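PDB 3SZV: pyroglutatmate porin OpdO from Pseudomonas aeruginosa, which forms a beta-barrel channel in the outer membrane that probably lets carboxylates such as pyroglutamate pass. Local coordinates for residues A[66-72]-A[111-117]; A[129-134]-A[191-195]; A[253-259]-A[280-286]; A[352-358]-A[373-379]. One frame throughout, in Å; residues are numbered along the deposited sequence.

In the fold
The four contacts come one after another along the chain and lie around one antiparallel beta-barrel. Contact 1 joins neighbouring wall strands 67-81 and 106-117. In contact 2, a loop folded inward after strand 120-124 packs on strand 186-200. Contact 3 sits at the open end of the hairpin 256-268/271-281, and contact 4 lies within the hairpin 346-361/371-381. Centres are about 21 Å apart for contacts 1 and 2, and about 19 Å for contacts 2 and 3. The centres of contacts 1 and 4 are about 40 Å apart, on opposite sides of the chain's centre. The loop after strand 271-281 starts in contact 3, and its residues 300-303 reach contact 4. Wall pairing and inward loops probably shape the channel together.

Contact 1: A[66-72]-A[111-117]; sequences TVGFGVD and LTAKARV
Lys114 sets its CG between its own N and carbonyl carbon (chi1 61°) and then runs out fully extended, while Asp72 turns CG away from its carbonyl carbon (chi1 -62°). The two side chains cross at about a right angle on the face shared with Thr112 and Arg116. This is antiparallel pairing of neighbouring strands in the porin barrel wall. Lys114 NZ meets Asp72 OD1 at 2.7 Å on the syn side of the carboxylate, in a salt bridge. NZ also bonds to Ser60 O, just past strand 49-59, so the lysine also reaches the turn before strand 67-81. On its way, Lys114 CG passes 3.4 Å from Gly70 C. Gly70 has no side chain there, which leaves the path clear for the lysine. The backbones are joined by paired bonds at Gly68/Arg116, Gly70/Lys114 and Asp72/Thr112, for example Gly68 N to Arg116 O at 2.9 Å. The other face carries Val67, Phe69, Val71, Ala115 and Val117. Detergent molecules touch Phe69 and Val117, consistent with a lipid-facing outer surface. There, Phe69 CD1 lies 3.8 Å from the methyl CB of Ala115.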
# COMPACT_ATOMS: atom_id res chain seq x y z
N THR A 66 -15.20 29.40 -0.20
CA THR A 66 -16.00 28.23 0.13
C THR A 66 -15.41 27.00 -0.53
O THR A 66 -15.24 25.96 0.10
CB THR A 66 -17.46 28.41 -0.32
OG1 THR A 66 -18.05 29.50 0.40
CG2 THR A 66 -18.26 27.14 -0.07
N VAL A 67 -15.09 27.13 -1.81
CA VAL A 67 -14.35 26.08 -2.50
C VAL A 67 -12.93 26.58 -2.73
O VAL A 67 -12.72 27.63 -3.34
CB VAL A 67 -14.98 25.72 -3.85
CG1 VAL A 67 -14.23 24.57 -4.50
CG2 VAL A 67 -16.45 25.37 -3.66
N GLY A 68 -11.96 25.82 -2.23
CA GLY A 68 -10.56 26.16 -2.38
C GLY A 68 -9.91 25.30 -3.43
O GLY A 68 -10.22 24.11 -3.55
N PHE A 69 -8.99 25.87 -4.19
CA PHE A 69 -8.30 25.14 -5.24
C PHE A 69 -6.80 25.11 -4.99
O PHE A 69 -6.23 26.03 -4.39
CB PHE A 69 -8.60 25.76 -6.61
CG PHE A 69 -10.06 25.75 -6.96
CD1 PHE A 69 -10.67 24.59 -7.41
CD2 PHE A 69 -10.83 26.89 -6.82
CE1 PHE A 69 -12.01 24.57 -7.72
CE2 PHE A 69 -12.18 26.87 -7.13
CZ PHE A 69 -12.77 25.71 -7.58
N GLY A 70 -6.15 24.04 -5.45
CA GLY A 70 -4.72 23.92 -5.30
C GLY A 70 -4.13 22.98 -6.33
O GLY A 70 -4.85 22.46 -7.18
N VAL A 71 -2.83 22.78 -6.24
CA VAL A 71 -2.14 21.84 -7.12
C VAL A 71 -0.96 21.22 -6.37
O VAL A 71 -0.22 21.91 -5.66
CB VAL A 71 -1.64 22.53 -8.40
CG1 VAL A 71 -0.68 23.67 -8.05
CG2 VAL A 71 -0.96 21.52 -9.32
N ASP A 72 -0.82 19.91 -6.50
CA ASP A 72 0.34 19.21 -5.97
C ASP A 72 1.19 18.72 -7.13
O ASP A 72 0.69 18.55 -8.25
CB ASP A 72 -0.07 18.00 -5.13
CG ASP A 72 -0.89 18.36 -3.91
OD1 ASP A 72 -0.80 19.50 -3.42
OD2 ASP A 72 -1.63 17.47 -3.41
N LEU A 111 1.32 15.95 -12.01
CA LEU A 111 0.54 17.00 -11.39
C LEU A 111 -0.77 16.46 -10.84
O LEU A 111 -1.35 15.53 -11.39
CB LEU A 111 0.21 18.09 -12.40
CG LEU A 111 1.42 18.78 -13.01
CD1 LEU A 111 0.94 19.82 -14.01
CD2 LEU A 111 2.26 19.43 -11.92
N THR A 112 -1.24 17.08 -9.77
CA THR A 112 -2.54 16.74 -9.19
C THR A 112 -3.30 18.01 -8.86
O THR A 112 -2.91 18.77 -7.98
CB THR A 112 -2.36 15.90 -7.92
OG1 THR A 112 -1.45 14.82 -8.19
CG2 THR A 112 -3.71 15.34 -7.41
N ALA A 113 -4.38 18.26 -9.60
CA ALA A 113 -5.25 19.37 -9.28
C ALA A 113 -6.05 18.97 -8.06
O ALA A 113 -6.37 17.79 -7.89
CB ALA A 113 -6.18 19.66 -10.44
N LYS A 114 -6.36 19.93 -7.20
CA LYS A 114 -7.17 19.63 -6.03
C LYS A 114 -8.18 20.71 -5.71
O LYS A 114 -7.99 21.90 -6.02
CB LYS A 114 -6.30 19.33 -4.80
CG LYS A 114 -5.40 20.47 -4.36
CD LYS A 114 -4.41 19.99 -3.29
CE LYS A 114 -3.55 21.15 -2.81
NZ LYS A 114 -2.58 20.71 -1.76
N ALA A 115 -9.27 20.30 -5.07
CA ALA A 115 -10.31 21.23 -4.62
C ALA A 115 -10.83 20.78 -3.27
O ALA A 115 -11.01 19.58 -3.04
CB ALA A 115 -11.44 21.31 -5.64
N ARG A 116 -11.07 21.72 -2.37
CA ARG A 116 -11.62 21.41 -1.05
C ARG A 116 -12.88 22.21 -0.79
O ARG A 116 -12.99 23.36 -1.19
CB ARG A 116 -10.61 21.69 0.06
CG ARG A 116 -10.35 23.18 0.24
CD ARG A 116 -9.54 23.49 1.50
NE ARG A 116 -9.48 24.94 1.72
CZ ARG A 116 -8.66 25.53 2.57
NH1 ARG A 116 -7.79 24.81 3.27
NH2 ARG A 116 -8.68 26.85 2.71
N VAL A 117 -13.84 21.59 -0.11
CA VAL A 117 -14.98 22.31 0.43
C VAL A 117 -15.28 21.69 1.78
O VAL A 117 -15.21 20.47 1.92
CB VAL A 117 -16.20 22.26 -0.51
CG1 VAL A 117 -16.72 20.84 -0.64
CG2 VAL A 117 -17.30 23.20 -0.01

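Contact 2: A[129-134]-A[191-195]; sequences FKSPLV and AFDFA. With C8E ((hydroxyethyloxy)tri(ethyloxy)octane), chain I; C8E ((hydroxyethyloxy)tri(ethyloxy)octane), chain B.
The loop that follows strand 120-124 folds into the barrel, consistent with the constricting loop of this porin family, and here it packs against wall strand 186-200. Phe192 and Phe194 receive it. Val134 CG1 touches both, 3.6 Å from Phe192 CE1 and 4.0 Å from Phe194 CE2. Its branch CG1 lies between the backbone N and carbonyl carbon (chi1 57°), which turns it to the two rings. Leu133 CB approaches the edge of the Phe192 ring in its plane, 4.0 Å from CZ. The Phe129 and Phe194 side chains come from opposing sides and overlap at their ends, with the two CE2 atoms 3.9 Å apart. Ser131 OG sits over one face of the Phe194 ring, 3.9 Å from CZ. That hydroxyl is a donor to Val134 O at 2.7 Å, a bond that closes the turn of the loop. Leu133 also touches His210, Gln220 and Phe222 of the next two wall strands. Behind the wall strand, detergent carbon C17 comes within 3.3 Å of Phe194 O. Across the interface, the grip is thus mostly van der Waals contact with the two rings, while the polar hydroxyl is satisfied within the loop itself.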
# COMPACT_ATOMS: atom_id res chain seq x y z
N PHE A 129 -2.53 6.32 -2.91
CA PHE A 129 -3.33 6.20 -1.70
C PHE A 129 -3.54 4.73 -1.38
O PHE A 129 -3.21 3.85 -2.21
CB PHE A 129 -4.68 6.93 -1.87
CG PHE A 129 -5.56 6.31 -2.93
CD1 PHE A 129 -5.41 6.63 -4.28
CD2 PHE A 129 -6.55 5.41 -2.57
CE1 PHE A 129 -6.24 6.05 -5.25
CE2 PHE A 129 -7.38 4.83 -3.53
CZ PHE A 129 -7.23 5.14 -4.87
N LYS A 130 -4.07 4.46 -0.20
CA LYS A 130 -4.34 3.12 0.29
C LYS A 130 -5.83 2.98 0.58
O LYS A 130 -6.44 3.86 1.19
CB LYS A 130 -3.58 2.85 1.60
CG LYS A 130 -2.10 3.19 1.59
CD LYS A 130 -1.29 2.26 0.71
CE LYS A 130 0.20 2.58 0.89
NZ LYS A 130 1.09 1.59 0.20
N SER A 131 -6.40 1.87 0.15
CA SER A 131 -7.80 1.55 0.46
C SER A 131 -7.97 0.05 0.31
O SER A 131 -7.16 -0.60 -0.34
CB SER A 131 -8.77 2.29 -0.46
OG SER A 131 -8.78 1.75 -1.78
N PRO A 132 -9.04 -0.51 0.89
CA PRO A 132 -9.16 -1.97 0.82
C PRO A 132 -9.13 -2.51 -0.61
O PRO A 132 -8.48 -3.54 -0.84
CB PRO A 132 -10.51 -2.23 1.50
CG PRO A 132 -10.58 -1.13 2.54
CD PRO A 132 -10.03 0.08 1.82
N LEU A 133 -9.79 -1.85 -1.55
CA LEU A 133 -9.92 -2.41 -2.91
C LEU A 133 -8.82 -1.97 -3.87
O LEU A 133 -8.71 -2.53 -4.96
CB LEU A 133 -11.29 -2.10 -3.50
CG LEU A 133 -12.44 -2.73 -2.72
CD1 LEU A 133 -13.75 -2.37 -3.42
CD2 LEU A 133 -12.31 -4.26 -2.62
N VAL A 134 -8.04 -0.97 -3.47
CA VAL A 134 -6.90 -0.54 -4.29
C VAL A 134 -5.91 0.24 -3.46
O VAL A 134 -6.28 1.21 -2.79
CB VAL A 134 -7.36 0.26 -5.52
CG1 VAL A 134 -8.19 1.49 -5.13
CG2 VAL A 134 -6.14 0.70 -6.32
N ALA A 191 -10.42 1.02 -16.60
CA ALA A 191 -11.19 1.70 -15.57
C ALA A 191 -11.28 0.92 -14.28
O ALA A 191 -11.70 -0.24 -14.25
CB ALA A 191 -12.60 2.04 -16.08
N PHE A 192 -10.86 1.55 -13.19
CA PHE A 192 -11.16 1.04 -11.86
C PHE A 192 -11.98 2.06 -11.12
O PHE A 192 -11.58 3.22 -10.99
CB PHE A 192 -9.91 0.70 -11.05
CG PHE A 192 -10.24 0.04 -9.74
CD1 PHE A 192 -10.32 0.77 -8.57
CD2 PHE A 192 -10.56 -1.30 -9.72
CE1 PHE A 192 -10.68 0.16 -7.37
CE2 PHE A 192 -10.92 -1.93 -8.54
CZ PHE A 192 -10.97 -1.19 -7.36
N ASP A 193 -13.15 1.63 -10.65
CA ASP A 193 -14.05 2.50 -9.93
C ASP A 193 -14.37 1.88 -8.58
O ASP A 193 -14.62 0.68 -8.49
CB ASP A 193 -15.35 2.69 -10.71
CG ASP A 193 -15.13 3.41 -12.02
OD1 ASP A 193 -14.92 4.64 -11.98
OD2 ASP A 193 -15.18 2.77 -13.09
N PHE A 194 -14.39 2.68 -7.52
CA PHE A 194 -14.86 2.17 -6.24
C PHE A 194 -15.47 3.29 -5.41
O PHE A 194 -15.23 4.48 -5.64
CB PHE A 194 -13.73 1.51 -5.44
CG PHE A 194 -12.94 2.47 -4.56
CD1 PHE A 194 -13.32 2.67 -3.24
CD2 PHE A 194 -11.84 3.16 -5.06
CE1 PHE A 194 -12.61 3.55 -2.42
CE2 PHE A 194 -11.14 4.05 -4.24
CZ PHE A 194 -11.53 4.25 -2.91
N ALA A 195 -16.30 2.90 -4.46
CA ALA A 195 -16.73 3.79 -3.41
C ALA A 195 -16.77 2.98 -2.13
O ALA A 195 -16.98 1.76 -2.16
CB ALA A 195 -18.10 4.39 -3.72
C4 C8E I . -18.83 -7.08 -6.04
C5 C8E I . -19.56 -5.88 -6.64
C6 C8E I . -18.58 -4.75 -6.89
C7 C8E I . -18.90 -3.98 -8.16
C8 C8E I . -20.09 -3.05 -8.01
O9 C8E I . -19.87 -1.88 -8.78
C10 C8E I . -18.79 -1.10 -8.30
C11 C8E I . -19.37 0.29 -8.06
O12 C8E I . -18.47 1.20 -7.49
C13 C8E I . -18.91 2.52 -7.75
C14 C8E I . -17.74 3.49 -7.89
O15 C8E I . -18.24 4.80 -7.86
C16 C8E I . -17.49 5.72 -8.61
C17 C8E I . -16.70 6.62 -7.66
O18 C8E I . -16.05 7.66 -8.35
C19 C8E I . -16.26 8.93 -7.75
C20 C8E I . -14.92 9.61 -7.49
O21 C8E I . -14.79 10.74 -8.33
C3 C8E B . -20.53 1.32 -4.99
C4 C8E B . -21.27 1.97 -3.83
C5 C8E B . -20.87 1.34 -2.50
C6 C8E B . -21.37 2.18 -1.33
C7 C8E B . -20.32 2.24 -0.23
C8 C8E B . -20.83 1.62 1.07
O9 C8E B . -20.93 2.62 2.05
C10 C8E B . -21.42 2.12 3.27
C11 C8E B . -20.31 2.32 4.30
O12 C8E B . -20.82 2.38 5.62
C13 C8E B . -19.87 1.93 6.56
C14 C8E B . -20.48 0.87 7.46
O15 C8E B . -20.20 -0.39 6.89
C16 C8E B . -21.21 -1.35 7.11
C17 C8E B . -20.53 -2.71 7.01
O18 C8E B . -20.22 -3.22 8.29
C19 C8E B . -19.91 -4.59 8.21
C20 C8E B . -18.92 -4.99 9.30
O21 C8E B . -19.05 -6.37 9.53

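Contact 3: A[253-259]-A[280-286]; sequences RELDNRA and ISGDDPY
Asp284 OD1 is held by Arg253 and a water. Arg253 NH1 gives a straight bond of 2.9 Å to Asp284 OD1, angle 165°, lying in the guanidinium plane and on the syn side of the acid. NH2 of the same arginine adds a weak bond, and water 1 also donates to OD1. The other oxygen, Asp284 OD2, takes the backbone N of Asp256 at 2.8 Å on its anti side. Both NH1 and this N are tilted well out of the carboxylate plane. Water 2 connects OD2 to Glu254 O. In return, Asp284 N donates to Asp256 O at 3.1 Å. The contact lies at the open end of a barrel hairpin, where strand 271-281 gives way to a long loop. Regular pairing holds as far as Arg258 and Ser281, joined by two backbone bonds. Asn257 then fastens the loop: its ND2 donates to Asp284 O at 2.8 Å, from above the carbonyl plane. Deeper in, Ala259 CB meets Tyr286 CD1 at 3.4 Å. The salt bridge, the backbone N-H and the two donating waters would all favour an ionised Asp284, which anchors the start of the loop where sheet pairing stops.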
# COMPACT_ATOMS: atom_id res chain seq x y z
N ARG A 253 -14.17 -14.02 -18.49
CA ARG A 253 -14.51 -15.39 -18.13
C ARG A 253 -14.99 -15.43 -16.69
O ARG A 253 -14.63 -14.59 -15.86
CB ARG A 253 -13.28 -16.28 -18.29
CG ARG A 253 -12.16 -15.93 -17.31
CD ARG A 253 -11.23 -17.10 -17.09
NE ARG A 253 -10.08 -16.76 -16.26
CZ ARG A 253 -10.02 -16.91 -14.95
NH1 ARG A 253 -11.07 -17.38 -14.28
NH2 ARG A 253 -8.91 -16.59 -14.29
N GLU A 254 -15.79 -16.44 -16.37
CA GLU A 254 -16.33 -16.54 -15.02
C GLU A 254 -15.24 -16.58 -13.96
O GLU A 254 -14.23 -17.28 -14.11
CB GLU A 254 -17.25 -17.74 -14.88
CG GLU A 254 -18.56 -17.54 -15.60
CD GLU A 254 -19.50 -18.71 -15.43
OE1 GLU A 254 -19.28 -19.54 -14.51
OE2 GLU A 254 -20.45 -18.79 -16.23
N LEU A 255 -15.46 -15.83 -12.89
CA LEU A 255 -14.52 -15.70 -11.80
C LEU A 255 -15.28 -15.83 -10.49
O LEU A 255 -16.38 -15.29 -10.37
CB LEU A 255 -13.86 -14.32 -11.83
CG LEU A 255 -12.72 -13.98 -12.77
CD1 LEU A 255 -12.24 -12.57 -12.47
CD2 LEU A 255 -11.58 -14.97 -12.61
N ASP A 256 -14.71 -16.56 -9.54
CA ASP A 256 -15.29 -16.64 -8.20
C ASP A 256 -14.17 -16.69 -7.17
O ASP A 256 -13.40 -17.66 -7.13
CB ASP A 256 -16.19 -17.88 -8.07
CG ASP A 256 -16.52 -18.22 -6.62
OD1 ASP A 256 -16.66 -17.30 -5.80
OD2 ASP A 256 -16.62 -19.43 -6.32
N ASN A 257 -14.08 -15.68 -6.32
CA ASN A 257 -13.10 -15.69 -5.25
C ASN A 257 -13.70 -15.15 -3.97
O ASN A 257 -14.50 -14.21 -4.00
CB ASN A 257 -11.89 -14.83 -5.59
CG ASN A 257 -10.94 -14.70 -4.41
OD1 ASN A 257 -10.96 -13.69 -3.70
ND2 ASN A 257 -10.16 -15.75 -4.16
N ARG A 258 -13.34 -15.76 -2.85
CA ARG A 258 -13.60 -15.20 -1.52
C ARG A 258 -12.30 -15.19 -0.74
O ARG A 258 -11.46 -16.09 -0.90
CB ARG A 258 -14.65 -16.03 -0.80
CG ARG A 258 -16.00 -16.06 -1.48
CD ARG A 258 -16.76 -17.30 -1.04
NE ARG A 258 -18.18 -17.06 -0.80
CZ ARG A 258 -19.13 -17.21 -1.71
NH1 ARG A 258 -20.40 -16.96 -1.40
NH2 ARG A 258 -18.81 -17.61 -2.94
N ALA A 259 -12.13 -14.19 0.12
CA ALA A 259 -10.95 -14.12 0.97
C ALA A 259 -11.35 -13.61 2.34
O ALA A 259 -11.86 -12.50 2.47
CB ALA A 259 -9.89 -13.21 0.35
N ILE A 280 -8.45 -18.36 1.53
CA ILE A 280 -8.88 -18.06 0.18
C ILE A 280 -9.76 -19.21 -0.30
O ILE A 280 -9.43 -20.38 -0.06
CB ILE A 280 -7.66 -17.94 -0.77
CG1 ILE A 280 -6.56 -17.05 -0.16
CG2 ILE A 280 -8.09 -17.42 -2.14
CD1 ILE A 280 -6.98 -15.60 0.17
N SER A 281 -10.87 -18.91 -0.97
CA SER A 281 -11.71 -19.97 -1.51
C SER A 281 -12.39 -19.55 -2.80
O SER A 281 -12.36 -18.39 -3.20
CB SER A 281 -12.74 -20.43 -0.47
OG SER A 281 -13.66 -19.40 -0.16
N GLY A 282 -13.01 -20.52 -3.47
CA GLY A 282 -13.54 -20.30 -4.80
C GLY A 282 -12.62 -20.91 -5.85
O GLY A 282 -11.58 -21.48 -5.52
N ASP A 283 -13.00 -20.77 -7.11
CA ASP A 283 -12.20 -21.32 -8.20
C ASP A 283 -10.95 -20.48 -8.50
O ASP A 283 -10.02 -20.95 -9.16
CB ASP A 283 -13.04 -21.44 -9.47
CG ASP A 283 -14.19 -22.41 -9.31
OD1 ASP A 283 -15.26 -22.18 -9.92
OD2 ASP A 283 -14.03 -23.41 -8.57
N ASP A 284 -10.94 -19.25 -8.02
CA ASP A 284 -9.92 -18.29 -8.42
C ASP A 284 -9.15 -17.74 -7.23
O ASP A 284 -9.63 -17.77 -6.09
CB ASP A 284 -10.57 -17.16 -9.21
CG ASP A 284 -11.20 -17.66 -10.48
OD1 ASP A 284 -10.45 -17.86 -11.45
OD2 ASP A 284 -12.42 -17.92 -10.52
N PRO A 285 -7.93 -17.25 -7.48
CA PRO A 285 -7.12 -16.62 -6.44
C PRO A 285 -7.64 -15.21 -6.17
O PRO A 285 -8.57 -14.74 -6.84
CB PRO A 285 -5.74 -16.58 -7.08
CG PRO A 285 -6.04 -16.33 -8.54
CD PRO A 285 -7.29 -17.18 -8.81
N TYR A 286 -7.05 -14.54 -5.19
CA TYR A 286 -7.54 -13.22 -4.81
C TYR A 286 -7.21 -12.16 -5.87
O TYR A 286 -6.05 -11.93 -6.17
CB TYR A 286 -6.88 -12.81 -3.51
CG TYR A 286 -7.40 -11.52 -2.93
CD1 TYR A 286 -8.66 -11.47 -2.35
CD2 TYR A 286 -6.62 -10.36 -2.91
CE1 TYR A 286 -9.15 -10.31 -1.78
CE2 TYR A 286 -7.11 -9.19 -2.34
CZ TYR A 286 -8.37 -9.18 -1.77
OH TYR A 286 -8.89 -8.05 -1.18
O HOH W 1 -7.83 -18.04 -12.21
O HOH W 2 -13.69 -19.40 -12.31

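Contact 4: A[352-358]-A[373-379]; sequences WERNTDL and KWRNATV
Strands 352-358 and 373-379 run antiparallel at 170°, their axes 4.7 Å apart, in a hairpin of the porin barrel wall. Paired backbone bonds join Arg354 to Thr378, Thr356 to Asn376 and Leu358 to Trp374. On the face of Arg354, Thr356 and Thr378, Arg354 bends at chi3 (45°), which folds its guanidinium back across the neighbouring strand. NH2 then lies 2.7 Å from Asn376 OD1 and 2.7 Å from Thr378 OG1, though both bonds are bent and weak. The guanidinium and Asn376 amide planes are nearly parallel, 10° apart. Asn376 ND2 and Thr378 OG1 have further partners on the next strand, Asn390 and Asp388. Water 3 lies over one guanidinium face and donates to Asn376 OD1. The other face carries Glu353, Asn355, Asp357, Arg375 and Ala377. Asn355 ND2 gives Glu353 OE2 a straight bond of 2.9 Å in the amide plane. Glu353 OE2 also accepts from Ile302 N and OE1 from Gly303 N, which ties the loop after strand 271-281 to the wall. Arg375 NE makes a weak, long salt bridge to Asp357 OD2 at 3.4 Å, and water 4 bridges Asp357 OD1 to Arg375 NH2. At the far end of the Arg354 face, Leu358 CB rests 4.0 Å from Trp374 CE3.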
# COMPACT_ATOMS: atom_id res chain seq x y z
N TRP A 352 5.90 -21.64 2.64
CA TRP A 352 6.10 -20.77 3.79
C TRP A 352 7.04 -19.64 3.44
O TRP A 352 7.84 -19.75 2.49
CB TRP A 352 6.59 -21.56 5.02
CG TRP A 352 7.91 -22.25 4.88
CD1 TRP A 352 8.12 -23.57 4.58
CD2 TRP A 352 9.22 -21.69 5.09
NE1 TRP A 352 9.46 -23.86 4.57
CE2 TRP A 352 10.16 -22.72 4.88
CE3 TRP A 352 9.69 -20.42 5.44
CZ2 TRP A 352 11.53 -22.52 5.00
CZ3 TRP A 352 11.06 -20.22 5.56
CH2 TRP A 352 11.96 -21.27 5.34
N GLU A 353 6.94 -18.56 4.19
CA GLU A 353 7.81 -17.41 3.99
C GLU A 353 8.18 -16.81 5.34
O GLU A 353 7.33 -16.65 6.21
CB GLU A 353 7.12 -16.35 3.12
CG GLU A 353 7.95 -15.08 2.93
CD GLU A 353 7.33 -14.07 1.98
OE1 GLU A 353 6.42 -14.43 1.19
OE2 GLU A 353 7.73 -12.88 2.04
N ARG A 354 9.47 -16.52 5.50
CA ARG A 354 9.95 -15.81 6.67
C ARG A 354 10.50 -14.46 6.22
O ARG A 354 11.17 -14.37 5.20
CB ARG A 354 11.06 -16.59 7.36
CG ARG A 354 11.62 -15.86 8.56
CD ARG A 354 13.06 -16.23 8.88
NE ARG A 354 13.95 -16.28 7.72
CZ ARG A 354 14.35 -15.23 7.01
NH1 ARG A 354 13.94 -13.99 7.29
NH2 ARG A 354 15.17 -15.41 5.98
N ASN A 355 10.22 -13.41 6.99
CA ASN A 355 10.79 -12.09 6.75
C ASN A 355 11.44 -11.57 8.01
O ASN A 355 10.93 -11.79 9.11
CB ASN A 355 9.71 -11.04 6.43
CG ASN A 355 8.90 -11.32 5.17
OD1 ASN A 355 7.88 -10.66 4.96
ND2 ASN A 355 9.33 -12.26 4.32
N THR A 356 12.55 -10.86 7.86
CA THR A 356 13.16 -10.16 8.99
C THR A 356 13.60 -8.78 8.53
O THR A 356 14.28 -8.66 7.52
CB THR A 356 14.39 -10.91 9.53
OG1 THR A 356 13.99 -12.22 9.95
CG2 THR A 356 15.01 -10.15 10.72
N ASP A 357 13.18 -7.75 9.27
CA ASP A 357 13.55 -6.37 8.96
C ASP A 357 14.37 -5.81 10.11
O ASP A 357 13.94 -5.87 11.26
CB ASP A 357 12.31 -5.49 8.80
CG ASP A 357 11.57 -5.71 7.50
OD1 ASP A 357 11.97 -6.59 6.71
OD2 ASP A 357 10.56 -5.00 7.28
N LEU A 358 15.53 -5.25 9.80
CA LEU A 358 16.35 -4.57 10.80
C LEU A 358 16.55 -3.17 10.28
O LEU A 358 16.92 -2.98 9.12
CB LEU A 358 17.71 -5.25 10.92
CG LEU A 358 18.17 -5.79 12.28
CD1 LEU A 358 19.63 -6.20 12.19
CD2 LEU A 358 17.97 -4.76 13.37
N LYS A 373 17.50 0.36 6.19
CA LYS A 373 16.64 -0.78 6.46
C LYS A 373 17.11 -1.97 5.65
O LYS A 373 17.30 -1.88 4.44
CB LYS A 373 15.18 -0.47 6.14
CG LYS A 373 14.25 -1.65 6.41
CD LYS A 373 12.79 -1.31 6.17
CE LYS A 373 12.27 -0.42 7.28
NZ LYS A 373 12.64 -0.99 8.60
N TRP A 374 17.29 -3.10 6.34
CA TRP A 374 17.60 -4.37 5.70
C TRP A 374 16.39 -5.29 5.83
O TRP A 374 15.91 -5.55 6.93
CB TRP A 374 18.85 -4.99 6.34
CG TRP A 374 19.11 -6.42 5.97
CD1 TRP A 374 19.11 -6.97 4.71
CD2 TRP A 374 19.42 -7.50 6.86
NE1 TRP A 374 19.39 -8.31 4.77
CE2 TRP A 374 19.58 -8.66 6.08
CE3 TRP A 374 19.57 -7.59 8.25
CZ2 TRP A 374 19.89 -9.91 6.64
CZ3 TRP A 374 19.87 -8.82 8.81
CH2 TRP A 374 20.03 -9.97 8.00
N ARG A 375 15.89 -5.76 4.70
CA ARG A 375 14.74 -6.66 4.68
C ARG A 375 15.15 -7.98 4.05
O ARG A 375 15.53 -8.04 2.88
CB ARG A 375 13.58 -6.05 3.87
CG ARG A 375 13.22 -4.63 4.30
CD ARG A 375 11.98 -4.11 3.57
NE ARG A 375 10.82 -4.93 3.88
CZ ARG A 375 9.80 -5.17 3.05
NH1 ARG A 375 9.79 -4.65 1.83
NH2 ARG A 375 8.80 -5.95 3.44
N ASN A 376 15.09 -9.05 4.84
CA ASN A 376 15.53 -10.35 4.37
C ASN A 376 14.33 -11.30 4.34
O ASN A 376 13.54 -11.35 5.28
CB ASN A 376 16.62 -10.86 5.32
CG ASN A 376 16.95 -12.32 5.12
OD1 ASN A 376 16.63 -13.16 5.96
ND2 ASN A 376 17.60 -12.64 4.00
N ALA A 377 14.17 -12.02 3.24
CA ALA A 377 13.06 -12.95 3.10
C ALA A 377 13.51 -14.28 2.53
O ALA A 377 14.43 -14.34 1.71
CB ALA A 377 11.97 -12.36 2.23
N THR A 378 12.83 -15.33 2.96
CA THR A 378 13.06 -16.68 2.44
C THR A 378 11.70 -17.26 2.12
O THR A 378 10.80 -17.21 2.97
CB THR A 378 13.72 -17.56 3.52
OG1 THR A 378 14.99 -17.00 3.86
CG2 THR A 378 13.92 -18.99 3.02
N VAL A 379 11.53 -17.83 0.93
CA VAL A 379 10.29 -18.48 0.56
C VAL A 379 10.60 -19.91 0.13
O VAL A 379 11.53 -20.12 -0.66
CB VAL A 379 9.61 -17.78 -0.64
CG1 VAL A 379 8.41 -18.57 -1.13
CG2 VAL A 379 9.21 -16.34 -0.28
O HOH W 3 16.47 -13.24 8.96
O HOH W 4 9.87 -7.81 5.35